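MdbA protein (PDB 5C00) acts as a thiol-disulfide oxidoreductase of the thioredoxin-like DsbA family, probably catalysing disulfide formation in exported proteins such as pilins and toxin. Local coordinates at residues 43-48 against 189-194; 48-53 against 83-88. All blocks are in the same frame, centred on the assembly; numbering follows the deposited sequence. Where two conformers were deposited one is given.

Contact 1: 43-48 against 189-194; sequences DAKKID and FIDGKE
Asp191 turns its carboxylate back onto strand 45-52, where OD1 accepts a hydrogen bond from the Lys46 N at 2.9 Å, met from 38° out of the carboxylate plane. Its CG lies anti to its own carbonyl carbon (chi1 -68°), which brings the carboxylate toward the Lys46 N. The bent Lys45 chain runs roughly perpendicular to the Asp191 side chain, CD resting 3.6 Å from Asp191 OD2; Lys45 NZ stays 4.7 Å from OD2, short of contact. Lys45 CD also touches Ile190 CG2. Ile47 and Ile190, a non-hydrogen-bonded antiparallel pair, extend together from the same face, Ile47 CD1 to Ile190 CG1 3.9 Å. Asp48 and Phe189 form the next, hydrogen-bonded pair, and Asp48 O sits at the Phe189 ring edge, in its plane. Asp191 N, in the turn, adds a bond to Lys46 O at 2.8 Å. Residues 190-193 make a type I' turn, a classic beta-hairpin connection, and a water accepts a hydrogen bond from Gly192 N and also bonds Lys46 O and Asp48 OD2, bridging turn and strand; Asp48 OD1 pairs with Arg83. Helix 202-207 packs on the Ile47 and Ile190 face, helix 162-180 meets Phe189 on the other, and strand 78-85 flanks strand 45-52 away from the hairpin.

Contact 2: 48-53 against 83-88; sequences DFYEDF and RILNFL
Arg83 follows Tyr50 outward and ends against Asp48. Its CB lies over one face of the Tyr50 ring, 4.0 Å from the centroid and 28° off the normal, a CH-pi contact. Because CG is anti to the carbonyl carbon (chi1 -67°) and the chain is extended from CG to NE, the aliphatic part tracks the ring: Arg83 CD reaches Tyr50 CZ at 3.6 Å and also touches the tyrosine OH. Beyond it, Arg83 NE donates to Asp48 OD1 at 2.9 Å in a nearly straight salt bridge (168° at the hydrogen). The acceptor lies in the guanidinium plane, although the donor stands above the carboxylate plane. A water bridges NH2 to the same OD1; NH2 also pairs with Asp30 and NH1 bonds Asn172, so the tip is gripped on several sides.

The backbones form a parallel ladder, in which Phe49 O and Glu51 O accept hydrogen bonds from Arg83 N and Leu85 N. Ile84 CD1 lies 3.5 Å from Glu51 CG on the opposite face of the sheet, while the Glu51 carboxylate goes on to Arg120. Farther along, Asp52 OD2 accepts a hydrogen bond from Leu88 N at 3.1 Å on its syn side, tilted out of the carboxylate plane, and OD1 bonds Ser97 and the Ser54 backbone. This ties Asp52 to the 3-10 segment 87-88, whose Leu88 touches Cys55 of the probable CxxC active-site motif.

Strands 45-52 and 78-85 are the parallel pair of a beta-alpha-beta unit joined by helix 56-74, as in the thioredoxin fold. Helix 162-180 covers the Tyr50 and Arg83 face through Lys175 and also meets Ile84 through Phe165, while helix 96-109 packs on Phe53 through Ala100 and Ala104.

Both contacts use strand 45-52, from its two flanks: contact 1 adds the antiparallel hairpin strand, contact 2 the parallel strand 78-85. The centre of contact 1 lies about 17 Å from the chain centre; it is partly buried, with lysine chains and a turn carboxylate at its margin. The centre of contact 2 lies about 8 Å from it; this contact is buried, and its Arg83, Glu51 and Asp48 have charged partners within the protein. The buried areas, 359 and 569 Å², follow the same order. Asp48 serves contact 1 through its backbone and, by way of a water, OD2; contact 2 through OD1. Phe189 CE1 meets Tyr50 CE1 at 3.6 Å, joining the contacts along one sheet face.

Contact 1: 43-48 against 189-194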
loop_
_atom_site.group_PDB
_atom_site.type_symbol
_atom_site.label_atom_id
_atom_site.label_comp_id
_atom_site.label_asym_id
_atom_site.label_seq_id
_atom_site.Cartn_x
_atom_site.Cartn_y
_atom_site.Cartn_z
ATOM N N ASP A 43 0.113 21.036 -10.731
ATOM C CA ASP A 43 1.589 20.967 -10.619
ATOM C C ASP A 43 2.148 20.204 -9.384
ATOM O O ASP A 43 3.315 20.352 -9.003
ATOM C CB ASP A 43 2.153 22.387 -10.593
ATOM C CG ASP A 43 1.988 23.047 -9.241
ATOM O OD1 ASP A 43 0.911 22.893 -8.638
ATOM O OD2 ASP A 43 2.945 23.715 -8.787
ATOM N N ALA A 44 1.310 19.419 -8.736
ATOM C CA ALA A 44 1.754 18.591 -7.634
ATOM C C ALA A 44 2.880 17.686 -8.122
ATOM O O ALA A 44 2.887 17.255 -9.263
ATOM C CB ALA A 44 0.589 17.750 -7.137
ATOM N N LYS A 45 3.816 17.344 -7.256
ATOM C CA LYS A 45 4.871 16.420 -7.650
ATOM C C LYS A 45 4.341 14.992 -7.660
ATOM O O LYS A 45 3.569 14.631 -6.778
ATOM C CB LYS A 45 6.082 16.587 -6.734
ATOM C CG LYS A 45 6.701 17.996 -6.861
ATOM C CD LYS A 45 8.213 17.992 -6.699
ATOM C CE LYS A 45 8.886 19.145 -7.450
ATOM N NZ LYS A 45 8.158 20.432 -7.276
ATOM N N LYS A 46 4.675 14.231 -8.706
ATOM C CA LYS A 46 4.241 12.845 -8.823
ATOM C C LYS A 46 5.247 11.924 -8.154
ATOM O O LYS A 46 6.421 11.932 -8.491
ATOM C CB LYS A 46 4.081 12.454 -10.280
ATOM C CG LYS A 46 2.893 13.146 -10.918
ATOM C CD LYS A 46 2.997 13.171 -12.439
ATOM C CE LYS A 46 2.199 14.320 -13.052
ATOM N NZ LYS A 46 2.775 14.688 -14.373
ATOM N N ILE A 47 4.790 11.102 -7.228
ATOM C CA ILE A 47 5.689 10.255 -6.472
ATOM C C ILE A 47 5.434 8.853 -6.941
ATOM O O ILE A 47 4.291 8.466 -7.114
ATOM C CB ILE A 47 5.421 10.369 -4.977
ATOM C CG1 ILE A 47 5.375 11.827 -4.533
ATOM C CG2 ILE A 47 6.407 9.545 -4.178
ATOM C CD1 ILE A 47 6.675 12.570 -4.669
ATOM N N ASP A 48 6.491 8.099 -7.166
ATOM C CA ASP A 48 6.368 6.663 -7.314
ATOM C C ASP A 48 7.027 6.051 -6.110
ATOM O O ASP A 48 8.210 6.260 -5.858
ATOM C CB ASP A 48 7.012 6.185 -8.607
ATOM C CG ASP A 48 6.284 6.692 -9.841
ATOM O OD1 ASP A 48 5.114 6.339 -10.024
ATOM O OD2 ASP A 48 6.900 7.458 -10.625
ATOM N N PHE A 189 10.642 7.854 -5.884
ATOM C CA PHE A 189 11.020 8.742 -6.981
ATOM C C PHE A 189 10.116 9.952 -6.919
ATOM O O PHE A 189 8.881 9.834 -6.635
ATOM C CB PHE A 189 10.783 8.035 -8.346
ATOM C CG PHE A 189 11.673 6.828 -8.595
ATOM C CD1 PHE A 189 11.469 5.637 -7.935
ATOM C CD2 PHE A 189 12.689 6.877 -9.552
ATOM C CE1 PHE A 189 12.275 4.519 -8.169
ATOM C CE2 PHE A 189 13.466 5.780 -9.810
ATOM C CZ PHE A 189 13.297 4.609 -9.097
ATOM N N ILE A 190 10.670 11.104 -7.224
ATOM C CA ILE A 190 9.943 12.354 -7.288
ATOM C C ILE A 190 10.017 12.808 -8.744
ATOM O O ILE A 190 11.105 13.040 -9.258
ATOM C CB ILE A 190 10.586 13.435 -6.387
ATOM C CG1 ILE A 190 10.543 13.002 -4.920
ATOM C CG2 ILE A 190 9.895 14.795 -6.610
ATOM C CD1 ILE A 190 11.298 13.852 -3.908
ATOM N N ASP A 191 8.875 12.846 -9.429
ATOM C CA ASP A 191 8.860 13.205 -10.852
ATOM C C ASP A 191 9.931 12.457 -11.642
ATOM O O ASP A 191 10.678 13.072 -12.423
ATOM C CB ASP A 191 9.064 14.727 -11.015
ATOM C CG ASP A 191 7.907 15.532 -10.495
ATOM O OD1 ASP A 191 6.751 15.048 -10.569
ATOM O OD2 ASP A 191 8.153 16.662 -10.023
ATOM N N GLY A 192 10.007 11.140 -11.468
ATOM C CA GLY A 192 10.960 10.312 -12.228
ATOM C C GLY A 192 12.395 10.245 -11.722
ATOM O O GLY A 192 13.196 9.492 -12.253
ATOM N N LYS A 193 12.712 11.011 -10.691
ATOM C CA LYS A 193 14.055 11.111 -10.128
ATOM C C LYS A 193 14.111 10.387 -8.791
ATOM O O LYS A 193 13.400 10.773 -7.849
ATOM C CB LYS A 193 14.366 12.600 -9.920
ATOM C CG LYS A 193 15.691 12.940 -9.241
ATOM C CD LYS A 193 15.643 14.343 -8.640
ATOM C CE LYS A 193 16.996 15.037 -8.685
ATOM N NZ LYS A 193 18.081 14.204 -8.105
ATOM N N GLU A 194 14.971 9.380 -8.677
ATOM C CA GLU A 194 15.012 8.599 -7.479
ATOM C C GLU A 194 15.595 9.406 -6.321
ATOM O O GLU A 194 16.586 10.128 -6.487
ATOM C CB GLU A 194 15.813 7.297 -7.671
ATOM C CG GLU A 194 15.648 6.404 -6.440
ATOM C CD GLU A 194 16.177 4.984 -6.556
ATOM O OE1 GLU A 194 16.659 4.560 -7.621
ATOM O OE2 GLU A 194 16.081 4.274 -5.545
HETATM O O HOH W 1 7.985 9.843 -9.896
#

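Contact 2: 48-53 against 83-88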
loop_
_atom_site.group_PDB
_atom_site.type_symbol
_atom_site.label_atom_id
_atom_site.label_comp_id
_atom_site.label_asym_id
_atom_site.label_seq_id
_atom_site.Cartn_x
_atom_site.Cartn_y
_atom_site.Cartn_z
ATOM N N ASP A 48 6.491 8.099 -7.166
ATOM C CA ASP A 48 6.368 6.663 -7.314
ATOM C C ASP A 48 7.027 6.051 -6.110
ATOM O O ASP A 48 8.210 6.260 -5.858
ATOM C CB ASP A 48 7.012 6.185 -8.607
ATOM C CG ASP A 48 6.284 6.692 -9.841
ATOM O OD1 ASP A 48 5.114 6.339 -10.024
ATOM O OD2 ASP A 48 6.900 7.458 -10.625
ATOM N N PHE A 49 6.203 5.381 -5.298
ATOM C CA PHE A 49 6.661 4.838 -4.039
ATOM C C PHE A 49 6.483 3.341 -4.140
ATOM O O PHE A 49 5.369 2.833 -4.213
ATOM C CB PHE A 49 5.848 5.470 -2.922
ATOM C CG PHE A 49 6.271 5.094 -1.524
ATOM C CD1 PHE A 49 7.422 4.370 -1.248
ATOM C CD2 PHE A 49 5.474 5.504 -0.458
ATOM C CE1 PHE A 49 7.763 4.047 0.049
ATOM C CE2 PHE A 49 5.810 5.184 0.844
ATOM C CZ PHE A 49 6.957 4.454 1.099
ATOM N N TYR A 50 7.602 2.640 -4.131
ATOM C CA TYR A 50 7.636 1.184 -4.293
ATOM C C TYR A 50 7.778 0.534 -2.926
ATOM O O TYR A 50 8.669 0.891 -2.164
ATOM C CB TYR A 50 8.774 0.763 -5.189
ATOM C CG TYR A 50 8.672 1.245 -6.627
ATOM C CD1 TYR A 50 9.110 2.514 -6.990
ATOM C CD2 TYR A 50 8.149 0.410 -7.631
ATOM C CE1 TYR A 50 9.012 2.971 -8.306
ATOM C CE2 TYR A 50 8.072 0.841 -8.949
ATOM C CZ TYR A 50 8.477 2.126 -9.268
ATOM O OH TYR A 50 8.445 2.511 -10.588
ATOM N N GLU A 51 6.888 -0.401 -2.627
ATOM C CA GLU A 51 6.998 -1.122 -1.374
ATOM C C GLU A 51 6.492 -2.531 -1.546
ATOM O O GLU A 51 5.838 -2.886 -2.546
ATOM C CB GLU A 51 6.316 -0.381 -0.202
ATOM C CG GLU A 51 4.877 -0.125 -0.364
ATOM C CD GLU A 51 4.211 0.825 0.705
ATOM O OE1 GLU A 51 3.020 1.031 0.520
ATOM O OE2 GLU A 51 4.848 1.386 1.642
ATOM N N ASP A 52 6.826 -3.339 -0.557
ATOM C CA ASP A 52 6.394 -4.767 -0.491
ATOM C C ASP A 52 5.906 -5.006 0.955
ATOM O O ASP A 52 6.577 -4.614 1.924
ATOM C CB ASP A 52 7.581 -5.618 -0.944
ATOM C CG ASP A 52 7.305 -7.139 -0.944
ATOM O OD1 ASP A 52 6.827 -7.699 0.065
ATOM O OD2 ASP A 52 7.646 -7.785 -1.949
ATOM N N PHE A 53 4.765 -5.654 1.116
ATOM C CA PHE A 53 4.207 -5.886 2.458
ATOM C C PHE A 53 5.032 -6.858 3.345
ATOM O O PHE A 53 4.755 -6.955 4.543
ATOM C CB PHE A 53 2.789 -6.336 2.384
ATOM C CG PHE A 53 1.806 -5.210 2.185
ATOM C CD1 PHE A 53 1.418 -4.427 3.280
ATOM C CD2 PHE A 53 1.264 -4.934 0.928
ATOM C CE1 PHE A 53 0.523 -3.398 3.139
ATOM C CE2 PHE A 53 0.387 -3.879 0.793
ATOM C CZ PHE A 53 -0.008 -3.134 1.881
ATOM N N ARG A 83 3.188 1.765 -5.673
ATOM C CA ARG A 83 3.524 0.709 -6.618
ATOM C C ARG A 83 3.987 -0.496 -5.825
ATOM O O ARG A 83 5.159 -0.583 -5.386
ATOM C CB ARG A 83 4.573 1.210 -7.589
ATOM C CG ARG A 83 4.018 2.323 -8.510
ATOM C CD ARG A 83 4.910 2.635 -9.721
ATOM N NE ARG A 83 4.219 3.594 -10.569
ATOM C CZ ARG A 83 3.237 3.288 -11.412
ATOM N NH1 ARG A 83 2.838 2.047 -11.576
ATOM N NH2 ARG A 83 2.621 4.253 -12.080
ATOM N N ILE A 84 3.023 -1.374 -5.574
ATOM C CA ILE A 84 3.256 -2.511 -4.722
ATOM C C ILE A 84 3.874 -3.699 -5.435
ATOM O O ILE A 84 3.477 -4.111 -6.531
ATOM C CB ILE A 84 1.977 -2.948 -3.946
ATOM C CG1 ILE A 84 1.255 -1.739 -3.317
ATOM C CG2 ILE A 84 2.362 -3.964 -2.892
ATOM C CD1 ILE A 84 2.133 -0.855 -2.486
ATOM N N LEU A 85 4.901 -4.249 -4.796
ATOM C CA LEU A 85 5.671 -5.339 -5.330
ATOM C C LEU A 85 5.401 -6.631 -4.543
ATOM O O LEU A 85 4.860 -6.585 -3.442
ATOM C CB LEU A 85 7.149 -4.999 -5.231
ATOM C CG LEU A 85 7.623 -3.715 -5.909
ATOM C CD1 LEU A 85 9.011 -3.398 -5.494
ATOM C CD2 LEU A 85 7.540 -3.851 -7.427
ATOM N N ASN A 86 5.781 -7.784 -5.108
ATOM C CA ASN A 86 5.743 -9.055 -4.385
ATOM C C ASN A 86 7.058 -9.850 -4.539
ATOM O O ASN A 86 7.087 -11.078 -4.421
ATOM C CB ASN A 86 4.523 -9.913 -4.756
ATOM C CG ASN A 86 4.558 -10.413 -6.179
ATOM O OD1 ASN A 86 5.480 -10.079 -6.891
ATOM N ND2 ASN A 86 3.520 -11.193 -6.610
ATOM N N PHE A 87 8.141 -9.132 -4.803
ATOM C CA PHE A 87 9.460 -9.744 -5.057
ATOM C C PHE A 87 9.960 -10.527 -3.858
ATOM O O PHE A 87 10.710 -11.507 -4.007
ATOM C CB PHE A 87 10.472 -8.659 -5.516
ATOM C CG PHE A 87 10.983 -7.758 -4.430
ATOM C CD1 PHE A 87 10.243 -6.696 -3.972
ATOM C CD2 PHE A 87 12.256 -7.940 -3.907
ATOM C CE1 PHE A 87 10.710 -5.866 -2.972
ATOM C CE2 PHE A 87 12.741 -7.125 -2.897
ATOM C CZ PHE A 87 11.989 -6.085 -2.418
ATOM N N LEU A 88 9.566 -10.130 -2.643
ATOM C CA LEU A 88 9.968 -10.877 -1.460
ATOM C C LEU A 88 9.351 -12.268 -1.314
ATOM O O LEU A 88 9.794 -13.068 -0.478
ATOM C CB LEU A 88 9.780 -10.040 -0.192
ATOM C CG LEU A 88 10.692 -8.806 -0.123
ATOM C CD1 LEU A 88 10.353 -7.989 1.110
ATOM C CD2 LEU A 88 12.162 -9.188 -0.085
HETATM O O HOH W 2 3.913 6.843 -12.190
HETATM O O HOH W 3 3.340 -6.842 -1.059
#